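Local coordinates for protein uncharacterized aldehyde dehydrogenase AldY (Bacillus subtilis, PDB 4DNG) that probably oxidises aldehydes to carboxylates with NAD(+) as an aldehyde dehydrogenase, and may contribute to protecting cells against stress from ethanol and related compounds, at residues T102-Q107 with N154-L159; E133-K138 with W473-K478; E302-F307 with A387-A392. All coordinates share one frame; numbering follows the deposited sequence.

Interaction 1. Residues T102-Q107 with N154-L159; sequences TIELEQ and NFPMNL
Glu104 reaches from helix 98-118 to the first turn of helix 156-169, just after the N-cap residue Phe155, where its OE2 accepts two backbone N-H groups. The bond from Met157 N is 2.8 Å long but bent, 134° at the hydrogen, and meets OE2 nearly along the C-O axis; the one from Asn158 N, at 3.2 Å, is almost straight and comes in on the anti side. An extended side chain, with CG anti to the backbone N (chi1 -167°), carries the carboxylate across. Its other oxygen, OE1, lies 3.5 Å from Phe155 CD1, the carboxylate and ring planes 52° apart. Nearer its own helix, Glu104 CG packs on Asn158 CB at 3.6 Å, and Leu105 CD1 touches Met157 SD at 3.9 Å. An alanine in place of Glu104 would probably leave the N-H groups of Met157 and Asn158 without this acceptor inside a buried contact. The Asn158 side chain is about 7 Å from that of Glu253, which places the contact close to the probable active site. A carboxylate facing these N-H groups would be expected to gain from the helix dipole, and the start of helix 156-169 probably stabilises the ionised form of Glu104.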
# COMPACT_ATOMS: atom_id res chain seq x y z
N THR A 102 -29.52 3.29 -14.48
CA THR A 102 -29.18 2.61 -15.72
C THR A 102 -27.69 2.68 -15.95
O THR A 102 -27.06 1.69 -16.32
CB THR A 102 -29.93 3.22 -16.90
OG1 THR A 102 -31.34 3.08 -16.67
CG2 THR A 102 -29.55 2.53 -18.23
N ILE A 103 -27.12 3.86 -15.69
CA ILE A 103 -25.69 4.09 -15.86
C ILE A 103 -24.92 3.18 -14.91
O ILE A 103 -23.92 2.55 -15.29
CB ILE A 103 -25.35 5.59 -15.67
CG1 ILE A 103 -25.79 6.38 -16.91
CG2 ILE A 103 -23.87 5.78 -15.42
CD1 ILE A 103 -25.81 7.89 -16.72
N GLU A 104 -25.41 3.08 -13.68
CA GLU A 104 -24.79 2.25 -12.67
C GLU A 104 -24.81 0.76 -13.05
O GLU A 104 -23.77 0.07 -12.93
CB GLU A 104 -25.41 2.48 -11.30
CG GLU A 104 -24.56 1.86 -10.21
CD GLU A 104 -24.99 2.23 -8.79
OE1 GLU A 104 -25.65 3.29 -8.59
OE2 GLU A 104 -24.65 1.44 -7.88
N LEU A 105 -25.97 0.27 -13.51
CA LEU A 105 -26.05 -1.12 -13.94
C LEU A 105 -25.13 -1.36 -15.13
O LEU A 105 -24.43 -2.37 -15.18
CB LEU A 105 -27.47 -1.56 -14.28
CG LEU A 105 -27.66 -3.06 -14.63
CD1 LEU A 105 -27.01 -3.99 -13.63
CD2 LEU A 105 -29.13 -3.38 -14.71
N GLU A 106 -25.14 -0.43 -16.08
CA GLU A 106 -24.21 -0.51 -17.21
C GLU A 106 -22.74 -0.56 -16.78
O GLU A 106 -22.00 -1.45 -17.21
CB GLU A 106 -24.49 0.57 -18.25
CG GLU A 106 -25.55 0.10 -19.25
CD GLU A 106 -26.27 1.22 -19.96
OE1 GLU A 106 -25.79 2.37 -19.92
OE2 GLU A 106 -27.33 0.94 -20.56
N GLN A 107 -22.33 0.35 -15.90
CA GLN A 107 -20.93 0.36 -15.43
C GLN A 107 -20.51 -0.92 -14.73
O GLN A 107 -19.40 -1.40 -14.94
CB GLN A 107 -20.69 1.54 -14.54
CG GLN A 107 -20.51 2.84 -15.30
CD GLN A 107 -20.30 4.02 -14.36
OE1 GLN A 107 -20.01 5.13 -14.79
NE2 GLN A 107 -20.46 3.78 -13.05
N ASN A 154 -24.12 5.26 -1.74
CA ASN A 154 -24.21 5.92 -3.04
C ASN A 154 -23.44 5.09 -4.01
O ASN A 154 -22.32 4.69 -3.71
CB ASN A 154 -23.68 7.36 -3.01
CG ASN A 154 -22.31 7.48 -2.36
OD1 ASN A 154 -21.35 6.82 -2.77
ND2 ASN A 154 -22.20 8.34 -1.35
N PHE A 155 -24.04 4.80 -5.16
CA PHE A 155 -23.43 3.89 -6.14
C PHE A 155 -23.04 2.54 -5.56
O PHE A 155 -21.96 2.02 -5.86
CB PHE A 155 -22.23 4.55 -6.87
CG PHE A 155 -22.58 5.85 -7.54
CD1 PHE A 155 -23.34 5.87 -8.71
CD2 PHE A 155 -22.14 7.07 -6.99
CE1 PHE A 155 -23.66 7.06 -9.33
CE2 PHE A 155 -22.46 8.27 -7.61
CZ PHE A 155 -23.22 8.26 -8.78
N PRO A 156 -23.94 1.95 -4.76
CA PRO A 156 -23.64 0.67 -4.07
C PRO A 156 -23.22 -0.47 -5.00
O PRO A 156 -22.28 -1.18 -4.69
CB PRO A 156 -24.99 0.32 -3.41
CG PRO A 156 -26.01 1.05 -4.24
CD PRO A 156 -25.33 2.36 -4.52
N MET A 157 -23.90 -0.65 -6.13
CA MET A 157 -23.67 -1.83 -6.95
C MET A 157 -22.37 -1.73 -7.75
O MET A 157 -21.55 -2.66 -7.80
CB MET A 157 -24.85 -2.08 -7.89
CG MET A 157 -24.58 -3.24 -8.82
SD MET A 157 -25.95 -3.78 -9.84
CE MET A 157 -27.13 -4.37 -8.63
N ASN A 158 -22.18 -0.57 -8.37
CA ASN A 158 -20.98 -0.29 -9.11
C ASN A 158 -19.73 -0.47 -8.23
O ASN A 158 -18.81 -1.20 -8.61
CB ASN A 158 -21.10 1.13 -9.67
CG ASN A 158 -19.83 1.64 -10.28
OD1 ASN A 158 -19.32 1.07 -11.24
ND2 ASN A 158 -19.31 2.73 -9.73
N LEU A 159 -19.71 0.16 -7.06
CA LEU A 159 -18.54 0.15 -6.18
C LEU A 159 -18.26 -1.22 -5.57
O LEU A 159 -17.11 -1.62 -5.51
CB LEU A 159 -18.65 1.22 -5.06
CG LEU A 159 -18.59 2.69 -5.50
CD1 LEU A 159 -18.66 3.64 -4.31
CD2 LEU A 159 -17.36 3.00 -6.35

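Interaction 2. Residues E133-K138 with W473-K478; sequences EGKTNK and WISIQK
Trp473 sets its indole beside Asn137, the two side chains pointing the same way with amide and ring planes 43° apart. Asn137 CB lies in the ring plane at its edge, 3.5 Å from NE1, while the ring of His434 of the second subunit meets the indole at about 85°. Ile474 exchanges both backbone hydrogen bonds with Lys138: its N donates to Lys138 O over 2.9 Å, and its O receives Lys138 N. Ser475 forms a non-hydrogen-bonded pair with Asn137, whose ND2 is held by Ser130 OG and Val128 O; Ser475 CB also touches Lys135 CE at 3.8 Å. At Ile476 the reciprocal pairing returns, with Thr136 as partner. Ile476 CG1 stands between the backbone N and the carbonyl carbon (chi1 86°), alongside Thr136 and 3.8 Å from its CB. The Gln477 chain is bent at chi2, and its NE2 lies 3.7 Å from Lys135 CB. Finally, Lys478 N donates to Gly134 O at 3.1 Å, and its aliphatic chain runs over the same oxygen to a weak bond from NZ to Thr136 OG1. Strand 469-477 is thus an antiparallel neighbour of strand 135-150 and pairs in parallel with a strand of the second subunit, consistent with the oligomerisation arm of aldehyde dehydrogenases. Backbone polarity is met from both chains, and the Lys138 ammonium is matched by Glu422 of the second subunit, chemistry that joins the sheets of the dimer across its interface.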
# COMPACT_ATOMS: atom_id res chain seq x y z
N GLU A 133 25.81 -18.46 -12.44
CA GLU A 133 25.49 -19.48 -13.40
C GLU A 133 24.58 -20.45 -12.68
O GLU A 133 24.68 -20.60 -11.47
CB GLU A 133 26.74 -20.18 -13.93
CG GLU A 133 27.61 -19.31 -14.82
CD GLU A 133 28.88 -20.01 -15.27
OE1 GLU A 133 29.17 -21.10 -14.74
OE2 GLU A 133 29.58 -19.47 -16.15
N GLY A 134 23.67 -21.07 -13.43
CA GLY A 134 22.89 -22.19 -12.95
C GLY A 134 21.72 -21.73 -12.12
O GLY A 134 20.88 -22.51 -11.68
N LYS A 135 21.66 -20.42 -11.94
CA LYS A 135 20.60 -19.75 -11.19
C LYS A 135 19.46 -19.29 -12.10
O LYS A 135 19.69 -18.75 -13.19
CB LYS A 135 21.19 -18.58 -10.39
CG LYS A 135 20.17 -17.85 -9.53
CD LYS A 135 20.83 -17.05 -8.42
CE LYS A 135 19.82 -16.82 -7.31
NZ LYS A 135 20.44 -16.27 -6.08
N THR A 136 18.22 -19.50 -11.64
CA THR A 136 17.02 -19.08 -12.36
C THR A 136 16.12 -18.33 -11.41
O THR A 136 15.83 -18.82 -10.32
CB THR A 136 16.25 -20.29 -12.93
OG1 THR A 136 17.13 -21.10 -13.72
CG2 THR A 136 15.08 -19.84 -13.79
N ASN A 137 15.71 -17.14 -11.83
CA ASN A 137 14.74 -16.32 -11.10
C ASN A 137 13.39 -16.29 -11.81
O ASN A 137 13.28 -15.79 -12.93
CB ASN A 137 15.27 -14.89 -10.93
CG ASN A 137 16.54 -14.84 -10.10
OD1 ASN A 137 16.62 -15.44 -9.03
ND2 ASN A 137 17.53 -14.10 -10.58
N LYS A 138 12.37 -16.84 -11.15
CA LYS A 138 11.03 -16.92 -11.70
C LYS A 138 10.02 -16.19 -10.83
O LYS A 138 10.01 -16.32 -9.61
CB LYS A 138 10.60 -18.38 -11.84
CG LYS A 138 11.16 -19.07 -13.06
CD LYS A 138 10.46 -20.39 -13.29
CE LYS A 138 11.04 -21.46 -12.38
NZ LYS A 138 10.51 -22.79 -12.83
N TRP A 473 8.24 -14.77 -5.90
CA TRP A 473 9.55 -14.92 -6.49
C TRP A 473 10.24 -16.17 -5.99
O TRP A 473 10.29 -16.42 -4.79
CB TRP A 473 10.38 -13.65 -6.26
CG TRP A 473 11.83 -13.74 -6.66
CD1 TRP A 473 12.36 -13.89 -7.95
CD2 TRP A 473 13.01 -13.68 -5.77
NE1 TRP A 473 13.74 -13.94 -7.91
CE2 TRP A 473 14.19 -13.82 -6.64
CE3 TRP A 473 13.19 -13.54 -4.40
CZ2 TRP A 473 15.48 -13.80 -6.13
CZ3 TRP A 473 14.50 -13.54 -3.90
CH2 TRP A 473 15.61 -13.66 -4.74
N ILE A 474 10.75 -16.97 -6.91
CA ILE A 474 11.45 -18.20 -6.56
C ILE A 474 12.78 -18.28 -7.28
O ILE A 474 12.83 -18.13 -8.50
CB ILE A 474 10.58 -19.44 -6.87
CG1 ILE A 474 9.21 -19.33 -6.17
CG2 ILE A 474 11.33 -20.73 -6.51
CD1 ILE A 474 8.17 -20.30 -6.66
N SER A 475 13.87 -18.48 -6.53
CA SER A 475 15.19 -18.77 -7.11
C SER A 475 15.50 -20.24 -7.00
O SER A 475 15.43 -20.80 -5.91
CB SER A 475 16.30 -17.98 -6.40
OG SER A 475 15.99 -16.61 -6.37
N ILE A 476 15.84 -20.87 -8.13
CA ILE A 476 16.33 -22.26 -8.12
C ILE A 476 17.81 -22.34 -8.51
O ILE A 476 18.29 -21.53 -9.31
CB ILE A 476 15.47 -23.23 -8.99
CG1 ILE A 476 15.91 -23.23 -10.47
CG2 ILE A 476 13.98 -22.95 -8.86
CD1 ILE A 476 16.90 -24.32 -10.86
N GLN A 477 18.52 -23.31 -7.94
CA GLN A 477 19.95 -23.48 -8.11
C GLN A 477 20.26 -24.86 -8.66
O GLN A 477 19.73 -25.85 -8.16
CB GLN A 477 20.65 -23.31 -6.76
CG GLN A 477 22.09 -22.86 -6.85
CD GLN A 477 22.20 -21.41 -7.27
OE1 GLN A 477 21.67 -20.51 -6.60
NE2 GLN A 477 22.86 -21.17 -8.39
N LYS A 478 21.12 -24.91 -9.68
CA LYS A 478 21.68 -26.17 -10.20
C LYS A 478 23.10 -26.38 -9.68
O LYS A 478 23.30 -26.99 -8.63
CB LYS A 478 21.71 -26.17 -11.74
CG LYS A 478 20.34 -26.16 -12.39
CD LYS A 478 20.39 -25.43 -13.73
CE LYS A 478 19.05 -24.78 -14.02
NZ LYS A 478 19.20 -23.60 -14.92

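Interaction 3. Residues E302-F307 with A387-A392; sequences EFVEKF and ATIIKA
Phe303 and Phe307 lie on a helix that runs almost antiparallel to strand 387-392, the two axes 166° apart in direction and 10.6 Å apart at closest approach. With no hydrogen bond between the segments, the contact rests on apolar side chains. Ile389 supplies its centre: CD1 comes to the edge of the Phe303 ring, near the ring plane, 4.0 Å from CE1, and also approaches Phe307 CD2 at 4.2 Å. Both phenylalanines, one helical turn apart, hold CG anti to the backbone N (chi1 -176° in each), which places each CG beside the carbonyl carbon; the CB bonds of both residues point toward the strand. Phe307 lies nearer the start of strand 387-392, where its CE2 and CZ meet Ala387 CB at 4.0 and 4.1 Å. The other branch of Ile389 makes a looser contact, CG2 lying 4.4 Å from Val304 CG2. Thus one isoleucine meets three helix residues through two separate methyls, while the small Ala387 accepts the ring of Phe307. Neighbouring strands widen the apolar surface: Phe303 also packs on Ile293 and Val295, Phe307 on Val367, and both rings touch helix 268-281. A helix laid over parallel strands, its rings meeting residues of the sheet face, is the layered alpha/beta packing found in the catalytic domain of aldehyde dehydrogenases.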
# COMPACT_ATOMS: atom_id res chain seq x y z
N GLU A 302 -21.24 34.42 -18.24
CA GLU A 302 -21.88 33.56 -19.24
C GLU A 302 -22.18 32.16 -18.71
O GLU A 302 -23.28 31.63 -18.95
CB GLU A 302 -21.03 33.49 -20.52
CG GLU A 302 -21.48 32.46 -21.55
CD GLU A 302 -20.69 32.53 -22.86
OE1 GLU A 302 -19.82 33.42 -23.02
OE2 GLU A 302 -20.95 31.68 -23.74
N PHE A 303 -21.21 31.56 -18.01
CA PHE A 303 -21.39 30.23 -17.44
C PHE A 303 -22.49 30.21 -16.38
O PHE A 303 -23.30 29.27 -16.36
CB PHE A 303 -20.08 29.68 -16.83
CG PHE A 303 -20.19 28.26 -16.30
CD1 PHE A 303 -20.73 28.00 -15.04
CD2 PHE A 303 -19.75 27.18 -17.07
CE1 PHE A 303 -20.84 26.70 -14.55
CE2 PHE A 303 -19.84 25.88 -16.59
CZ PHE A 303 -20.39 25.64 -15.34
N VAL A 304 -22.52 31.22 -15.51
CA VAL A 304 -23.50 31.26 -14.42
C VAL A 304 -24.90 31.28 -14.98
O VAL A 304 -25.69 30.39 -14.68
CB VAL A 304 -23.30 32.44 -13.44
CG1 VAL A 304 -24.51 32.58 -12.54
CG2 VAL A 304 -22.05 32.23 -12.60
N GLU A 305 -25.19 32.28 -15.80
CA GLU A 305 -26.51 32.43 -16.42
C GLU A 305 -27.01 31.13 -17.04
O GLU A 305 -28.11 30.67 -16.74
CB GLU A 305 -26.50 33.55 -17.47
CG GLU A 305 -26.66 34.95 -16.89
CD GLU A 305 -28.11 35.36 -16.69
OE1 GLU A 305 -28.94 34.52 -16.27
OE2 GLU A 305 -28.42 36.55 -16.93
N LYS A 306 -26.17 30.53 -17.89
CA LYS A 306 -26.50 29.28 -18.56
C LYS A 306 -26.69 28.11 -17.60
O LYS A 306 -27.66 27.35 -17.73
CB LYS A 306 -25.44 28.94 -19.62
CG LYS A 306 -25.78 29.49 -20.99
CD LYS A 306 -24.54 29.70 -21.84
CE LYS A 306 -24.73 30.93 -22.70
NZ LYS A 306 -23.55 31.17 -23.55
N PHE A 307 -25.76 27.97 -16.65
CA PHE A 307 -25.80 26.89 -15.66
C PHE A 307 -27.00 27.04 -14.74
O PHE A 307 -27.66 26.06 -14.45
CB PHE A 307 -24.49 26.80 -14.85
CG PHE A 307 -24.46 25.65 -13.88
CD1 PHE A 307 -24.01 24.39 -14.28
CD2 PHE A 307 -24.90 25.81 -12.56
CE1 PHE A 307 -23.99 23.32 -13.39
CE2 PHE A 307 -24.89 24.75 -11.67
CZ PHE A 307 -24.43 23.50 -12.08
N ALA A 387 -24.44 23.09 -5.74
CA ALA A 387 -23.30 23.49 -6.57
C ALA A 387 -22.72 24.79 -6.03
O ALA A 387 -23.44 25.62 -5.49
CB ALA A 387 -23.70 23.64 -8.03
N THR A 388 -21.40 24.93 -6.18
CA THR A 388 -20.69 26.13 -5.74
C THR A 388 -19.76 26.61 -6.87
O THR A 388 -18.91 25.86 -7.36
CB THR A 388 -19.90 25.86 -4.43
OG1 THR A 388 -20.77 25.29 -3.44
CG2 THR A 388 -19.31 27.15 -3.88
N ILE A 389 -19.95 27.86 -7.28
CA ILE A 389 -19.19 28.41 -8.39
C ILE A 389 -18.20 29.42 -7.84
O ILE A 389 -18.57 30.31 -7.06
CB ILE A 389 -20.08 29.10 -9.44
CG1 ILE A 389 -21.44 28.37 -9.61
CG2 ILE A 389 -19.31 29.30 -10.74
CD1 ILE A 389 -21.49 27.26 -10.64
N ILE A 390 -16.95 29.26 -8.25
CA ILE A 390 -15.85 30.07 -7.78
C ILE A 390 -15.19 30.82 -8.94
O ILE A 390 -14.91 30.26 -9.99
CB ILE A 390 -14.81 29.20 -7.05
CG1 ILE A 390 -15.45 28.59 -5.80
CG2 ILE A 390 -13.53 30.00 -6.72
CD1 ILE A 390 -14.83 27.27 -5.38
N LYS A 391 -14.95 32.11 -8.71
CA LYS A 391 -14.29 32.99 -9.65
C LYS A 391 -12.77 32.80 -9.61
O LYS A 391 -12.18 32.77 -8.53
CB LYS A 391 -14.64 34.44 -9.31
CG LYS A 391 -14.25 35.50 -10.33
CD LYS A 391 -15.21 35.50 -11.52
CE LYS A 391 -15.44 36.88 -12.09
NZ LYS A 391 -16.49 37.63 -11.34
N ALA A 392 -12.15 32.68 -10.79
CA ALA A 392 -10.69 32.70 -10.94
C ALA A 392 -10.26 33.87 -11.85
O ALA A 392 -10.88 34.11 -12.90
CB ALA A 392 -10.18 31.37 -11.50

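Overall arrangement
The three contacts sample separate parts of the aldehyde dehydrogenase fold, and none touches another. Interaction 1 lies near the middle, its centre about 8 Å from the chain's own. The centre of interaction 3 is about 29 Å from that of interaction 1, where helix 297-313 covers the sheet containing strands 290-296, 362-369 and 386-392. The centre of interaction 2 is about 46 Å from that of interaction 1 and about 62 Å from that of interaction 3. Strand 135-150 leads to helix 156-169, and interactions 1 and 2 alternate along the sequence, whereas interaction 3 falls wholly between residues 138 and 473. One chain thus supplies a buried helix contact, a helix-sheet layer and a strand that pairs with the second subunit.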